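Local coordinates for ABC-type transport system, sugar-family extracellular solute-binding protein (Peptoclostridium difficile 630, PDB 6HNI) that probably delivers tyrosine to an ABC transporter as a surface lipoprotein with adhesive properties, closing around the amino acid between its two lobes, at residues A[43-48]-A[59-64]; A[85-90]-A[270-275]. The protein carries 1 engineered substitution. All coordinates share one frame; numbering follows the deposited sequence.

Interaction 1: A[43-48]-A[59-64]; sequences GFVKAL and IDIDFQ
Ile59 opens the strand 59-64 by meeting Leu48 of the helix, methyl against methyl: its CD1 lies 3.9 Å from CD1 of Leu48 in the conformer described, and the two side chains approach at a slant. The torsions explain the meeting. In Ile59, CG1 sits in the cleft flanked by N and C of its own backbone (chi1 66°), and the branch then runs extended, carrying CD1 toward the helix, while in Leu48 CG stands opposite the carbonyl carbon and directs CD1 toward the strand. Phe53, in the loop between the two elements, packs on both residues. Through the backbone of Asp60 the strand pairs with Lys24 and Ile26 of the adjacent strand 24-30. Ile61 again faces the helix, and its CD1 comes to 4.3 Å from CG2 of Val45, a looser touch between two partly exposed residues. Here the backbones stand 9.1 Å apart, CA of Val45 to CA of Ile61. Asp62 points to the other side of the sheet, where its OD1 accepts, through the syn lone pair, an almost straight hydrogen bond of 2.9 Å from NE2 of Gln64. No hydrogen bond joins helix to strand, so the contact is purely apolar. Helix 35-50 returning over strand 59-65 after strand 24-30 is the beta-alpha-beta crossover of the parallel sheets in periplasmic-binding-protein folds.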
loop_
_atom_site.group_PDB
_atom_site.type_symbol
_atom_site.label_atom_id
_atom_site.label_comp_id
_atom_site.label_asym_id
_atom_site.label_seq_id
_atom_site.Cartn_x
_atom_site.Cartn_y
_atom_site.Cartn_z
ATOM N N GLY A 43 8.147 -11.029 -3.022
ATOM C CA GLY A 43 9.058 -11.194 -1.880
ATOM C C GLY A 43 8.680 -12.336 -0.973
ATOM O O GLY A 43 9.586 -13.100 -0.510
ATOM N N PHE A 44 7.402 -12.507 -0.679
ATOM C CA PHE A 44 6.935 -13.556 0.216
ATOM C C PHE A 44 7.324 -14.914 -0.354
ATOM O O PHE A 44 7.863 -15.765 0.379
ATOM C CB PHE A 44 5.415 -13.464 0.351
ATOM C CG PHE A 44 4.745 -14.511 1.179
ATOM C CD1 PHE A 44 4.496 -14.294 2.495
ATOM C CD2 PHE A 44 4.215 -15.664 0.582
ATOM C CE1 PHE A 44 3.834 -15.227 3.275
ATOM C CE2 PHE A 44 3.551 -16.609 1.372
ATOM C CZ PHE A 44 3.346 -16.383 2.702
ATOM N N VAL A 45 7.067 -15.139 -1.627
ATOM C CA VAL A 45 7.355 -16.441 -2.237
ATOM C C VAL A 45 8.871 -16.693 -2.250
ATOM O O VAL A 45 9.336 -17.829 -1.998
ATOM C CB VAL A 45 6.705 -16.545 -3.636
ATOM C CG1 VAL A 45 7.124 -17.803 -4.386
ATOM C CG2 VAL A 45 5.181 -16.468 -3.509
ATOM N N LYS A 46 9.663 -15.662 -2.534
ATOM C CA LYS A 46 11.132 -15.821 -2.519
ATOM C C LYS A 46 11.613 -16.164 -1.115
ATOM O O LYS A 46 12.538 -17.024 -0.985
ATOM C CB LYS A 46 11.863 -14.574 -3.030
ATOM C CG LYS A 46 11.726 -14.310 -4.503
ATOM C CD LYS A 46 12.399 -13.016 -4.921
ATOM C CE LYS A 46 12.285 -12.809 -6.422
ATOM N NZ LYS A 46 12.782 -11.470 -6.803
ATOM N N ALA A 47 11.061 -15.563 -0.060
ATOM C CA ALA A 47 11.491 -15.883 1.298
ATOM C C ALA A 47 11.167 -17.344 1.584
ATOM O O ALA A 47 11.979 -18.068 2.186
ATOM C CB ALA A 47 10.863 -14.961 2.366
ATOM N N LEU A 48 10.002 -17.825 1.185
ATOM C CA LEU A 48 9.636 -19.203 1.509
ATOM C C LEU A 48 10.584 -20.123 0.786
ATOM O O LEU A 48 11.105 -21.092 1.410
ATOM C CB LEU A 48 8.194 -19.507 1.123
ATOM C CG LEU A 48 7.110 -19.081 2.114
ATOM C CD1 LEU A 48 5.795 -19.347 1.427
ATOM C CD2 LEU A 48 7.118 -19.794 3.456
ATOM N N ILE A 59 5.092 -27.388 -0.075
ATOM C CA ILE A 59 3.932 -26.472 0.068
ATOM C C ILE A 59 3.116 -26.490 -1.196
ATOM O O ILE A 59 3.610 -26.861 -2.260
ATOM C CB ILE A 59 4.302 -25.041 0.479
ATOM C CG1 ILE A 59 5.110 -24.324 -0.603
ATOM C CG2 ILE A 59 4.950 -25.039 1.849
ATOM C CD1 ILE A 59 5.354 -22.857 -0.316
ATOM N N ASP A 60 1.864 -26.057 -1.031
ATOM C CA ASP A 60 0.962 -25.762 -2.127
ATOM C C ASP A 60 0.462 -24.336 -1.934
ATOM O O ASP A 60 -0.092 -24.028 -0.909
ATOM C CB ASP A 60 -0.243 -26.677 -2.108
ATOM C CG ASP A 60 -1.243 -26.290 -3.175
ATOM O OD1 ASP A 60 -1.007 -26.701 -4.323
ATOM O OD2 ASP A 60 -2.224 -25.534 -2.886
ATOM N N ILE A 61 0.737 -23.507 -2.924
ATOM C CA ILE A 61 0.286 -22.102 -2.888
ATOM C C ILE A 61 -0.944 -21.950 -3.808
ATOM O O ILE A 61 -0.850 -22.211 -5.004
ATOM C CB ILE A 61 1.426 -21.163 -3.300
ATOM C CG1 ILE A 61 2.647 -21.289 -2.368
ATOM C CG2 ILE A 61 0.948 -19.735 -3.294
ATOM C CD1 ILE A 61 3.841 -20.440 -2.792
ATOM N N ASP A 62 -2.072 -21.495 -3.232
ATOM C CA ASP A 62 -3.323 -21.214 -3.959
ATOM C C ASP A 62 -3.449 -19.675 -3.965
ATOM O O ASP A 62 -3.871 -19.046 -2.971
ATOM C CB ASP A 62 -4.458 -21.869 -3.170
ATOM C CG ASP A 62 -5.834 -21.688 -3.769
ATOM O OD1 ASP A 62 -5.972 -20.998 -4.805
ATOM O OD2 ASP A 62 -6.792 -22.275 -3.168
ATOM N N PHE A 63 -3.030 -19.078 -5.077
ATOM C CA PHE A 63 -3.100 -17.622 -5.258
ATOM C C PHE A 63 -4.456 -17.201 -5.836
ATOM O O PHE A 63 -4.917 -17.753 -6.863
ATOM C CB PHE A 63 -1.996 -17.163 -6.203
ATOM C CG PHE A 63 -2.087 -15.695 -6.540
ATOM C CD1 PHE A 63 -1.697 -14.740 -5.602
ATOM C CD2 PHE A 63 -2.586 -15.272 -7.740
ATOM C CE1 PHE A 63 -1.813 -13.383 -5.839
ATOM C CE2 PHE A 63 -2.734 -13.888 -8.018
ATOM C CZ PHE A 63 -2.321 -12.957 -7.064
ATOM N N GLN A 64 -5.051 -16.204 -5.193
ATOM C CA GLN A 64 -6.369 -15.665 -5.598
ATOM C C GLN A 64 -6.344 -14.148 -5.588
ATOM O O GLN A 64 -5.996 -13.514 -4.591
ATOM C CB GLN A 64 -7.486 -16.149 -4.679
ATOM C CG GLN A 64 -7.673 -17.659 -4.631
ATOM C CD GLN A 64 -8.301 -18.228 -5.878
ATOM O OE1 GLN A 64 -9.135 -17.572 -6.495
ATOM N NE2 GLN A 64 -8.003 -19.498 -6.213
#

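Interaction 2: A[85-90]-A[270-275]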
loop_
_atom_site.group_PDB
_atom_site.type_symbol
_atom_site.label_atom_id
_atom_site.label_comp_id
_atom_site.label_asym_id
_atom_site.label_seq_id
_atom_site.Cartn_x
_atom_site.Cartn_y
_atom_site.Cartn_z
ATOM N N LYS A 85 -7.038 -24.268 4.899
ATOM C CA LYS A 85 -5.672 -23.884 4.643
ATOM C C LYS A 85 -4.888 -23.883 5.962
ATOM O O LYS A 85 -5.424 -23.619 7.038
ATOM C CB LYS A 85 -5.587 -22.481 4.071
ATOM C CG LYS A 85 -6.191 -22.297 2.687
ATOM C CD LYS A 85 -5.661 -23.230 1.617
ATOM C CE LYS A 85 -6.221 -22.850 0.272
ATOM N NZ LYS A 85 -5.869 -23.815 -0.772
ATOM N N ASP A 86 -3.602 -24.183 5.860
ATOM C CA ASP A 86 -2.728 -24.080 7.021
ATOM C C ASP A 86 -2.308 -22.658 7.390
ATOM O O ASP A 86 -2.016 -22.357 8.535
ATOM C CB ASP A 86 -1.484 -24.946 6.759
ATOM C CG ASP A 86 -1.813 -26.431 6.607
ATOM O OD1 ASP A 86 -2.198 -26.972 7.644
ATOM O OD2 ASP A 86 -1.748 -26.962 5.450
ATOM N N LEU A 87 -2.338 -21.779 6.381
ATOM C CA LEU A 87 -1.907 -20.390 6.532
ATOM C C LEU A 87 -2.571 -19.605 5.408
ATOM O O LEU A 87 -2.636 -20.045 4.281
ATOM C CB LEU A 87 -0.381 -20.293 6.384
ATOM C CG LEU A 87 0.228 -18.885 6.271
ATOM C CD1 LEU A 87 0.071 -18.181 7.570
ATOM C CD2 LEU A 87 1.716 -18.985 5.917
ATOM N N ILE A 88 -3.005 -18.390 5.776
ATOM C CA ILE A 88 -3.495 -17.395 4.783
ATOM C C ILE A 88 -2.589 -16.174 4.775
ATOM O O ILE A 88 -2.260 -15.674 5.837
ATOM C CB ILE A 88 -4.918 -16.987 5.144
ATOM C CG1 ILE A 88 -5.872 -18.156 4.967
ATOM C CG2 ILE A 88 -5.383 -15.810 4.228
ATOM C CD1 ILE A 88 -7.234 -17.952 5.601
ATOM N N PHE A 89 -2.104 -15.832 3.605
ATOM C CA PHE A 89 -1.317 -14.612 3.422
ATOM C C PHE A 89 -2.251 -13.603 2.697
ATOM O O PHE A 89 -2.695 -13.852 1.592
ATOM C CB PHE A 89 -0.101 -14.933 2.556
ATOM C CG PHE A 89 0.754 -13.751 2.147
ATOM C CD1 PHE A 89 1.053 -12.710 3.027
ATOM C CD2 PHE A 89 1.293 -13.720 0.888
ATOM C CE1 PHE A 89 1.831 -11.616 2.574
ATOM C CE2 PHE A 89 2.081 -12.663 0.456
ATOM C CZ PHE A 89 2.354 -11.636 1.339
ATOM N N ALA A 90 -2.479 -12.505 3.420
ATOM C CA ALA A 90 -3.455 -11.454 2.920
ATOM C C ALA A 90 -2.686 -10.168 2.612
ATOM O O ALA A 90 -1.968 -9.611 3.454
ATOM C CB ALA A 90 -4.556 -11.222 3.964
ATOM N N VAL A 270 7.468 -18.659 7.661
ATOM C CA VAL A 270 8.342 -19.825 7.962
ATOM C C VAL A 270 8.175 -20.168 9.441
ATOM O O VAL A 270 8.005 -21.370 9.817
ATOM C CB VAL A 270 9.801 -19.457 7.607
ATOM C CG1 VAL A 270 10.765 -20.486 8.172
ATOM C CG2 VAL A 270 9.992 -19.420 6.093
ATOM N N LYS A 271 8.234 -19.167 10.300
ATOM C CA LYS A 271 8.051 -19.354 11.737
ATOM C C LYS A 271 6.737 -19.994 12.118
ATOM O O LYS A 271 6.664 -20.932 12.947
ATOM C CB LYS A 271 8.293 -18.088 12.538
ATOM C CG LYS A 271 9.658 -17.466 12.355
ATOM C CD LYS A 271 9.768 -16.185 13.154
ATOM C CE LYS A 271 11.133 -15.592 13.044
ATOM N NZ LYS A 271 11.166 -14.276 13.716
ATOM N N ILE A 272 5.640 -19.495 11.531
ATOM C CA ILE A 272 4.323 -20.047 11.785
ATOM C C ILE A 272 4.204 -21.503 11.300
ATOM O O ILE A 272 3.718 -22.368 12.039
ATOM C CB ILE A 272 3.214 -19.138 11.146
ATOM C CG1 ILE A 272 3.296 -17.721 11.729
ATOM C CG2 ILE A 272 1.858 -19.775 11.341
ATOM C CD1 ILE A 272 3.318 -17.579 13.231
ATOM N N LEU A 273 4.711 -21.784 10.099
ATOM C CA LEU A 273 4.700 -23.141 9.563
ATOM C C LEU A 273 5.505 -24.117 10.439
ATOM O O LEU A 273 5.129 -25.276 10.557
ATOM C CB LEU A 273 5.185 -23.153 8.112
ATOM C CG LEU A 273 4.284 -22.405 7.106
ATOM C CD1 LEU A 273 4.955 -22.355 5.757
ATOM C CD2 LEU A 273 2.899 -23.043 7.018
ATOM N N ASN A 274 6.528 -23.593 11.097
ATOM C CA ASN A 274 7.380 -24.369 12.017
ATOM C C ASN A 274 6.854 -24.384 13.469
ATOM O O ASN A 274 7.495 -24.967 14.334
ATOM C CB ASN A 274 8.819 -23.810 11.970
ATOM C CG ASN A 274 9.564 -24.189 10.701
ATOM O OD1 ASN A 274 9.279 -25.218 10.063
ATOM N ND2 ASN A 274 10.571 -23.402 10.357
ATOM N N GLY A 275 5.674 -23.801 13.719
ATOM C CA GLY A 275 5.028 -23.955 15.036
ATOM C C GLY A 275 4.945 -22.729 15.940
ATOM O O GLY A 275 4.416 -22.829 17.057
#
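Leu87, at the start of the strand, stands opposite Leu273, with their CA atoms 7.8 Å apart, while the helix ends just beyond in a Schellman motif: Gly275 takes positive phi (111°) and its N bonds to O of Ile272 at 2.9 Å. The last regular helical bond runs from Asn274 N to O of Val270, at 3.0 Å. Across the contact, one strand residue serves two successive helix residues. Leu87 CB lies 4.3 Å from CD2 of Leu273, and in the conformer described its CD1 lies 4.5 Å from CG2 of Ile272, so the base of the leucine meets one partner and a terminal methyl the other. In Leu273 the extended branch ends in CD1 (chi2 173°), and it is the other methyl, CD2, that faces the strand. Ile272 instead touches with its short branch, because its CG1 branch bends off (chi2 -51°) and leads CD1 away from the strand. Both distances are those of loose apolar packing, and no hydrogen bond crosses between the segments. Leu87 also packs on Leu109 of the adjacent strand 108-113, and Ile272 reaches Pro107 and Met281 in loops. The C-terminal end of helix 258-273 thus rests on the beginning of strand 87-91, which is flanked in the parallel five-stranded sheet by strands 24-30 and 108-113.

Followed from the N terminus, the chain first closes interaction 1, a local loop in which segment 43-48, on helix 35-50, is met after ten intervening residues by segment 59-64. Interaction 2 opens only afterwards, at strand 87-91, and closes some 180 residues later, when helix 258-273 reaches the same sheet; the two contacts are therefore in series, neither nested nor crossed. Their centres lie 11 Å apart, and they join physically: Asp62 forms a salt bridge with Lys85, the rings of Phe44 and Phe89 stack, and Leu48 packs on Val270 and Leu273. A sequence-local crossover and a long-range return of the chain thus cover one parallel sheet together.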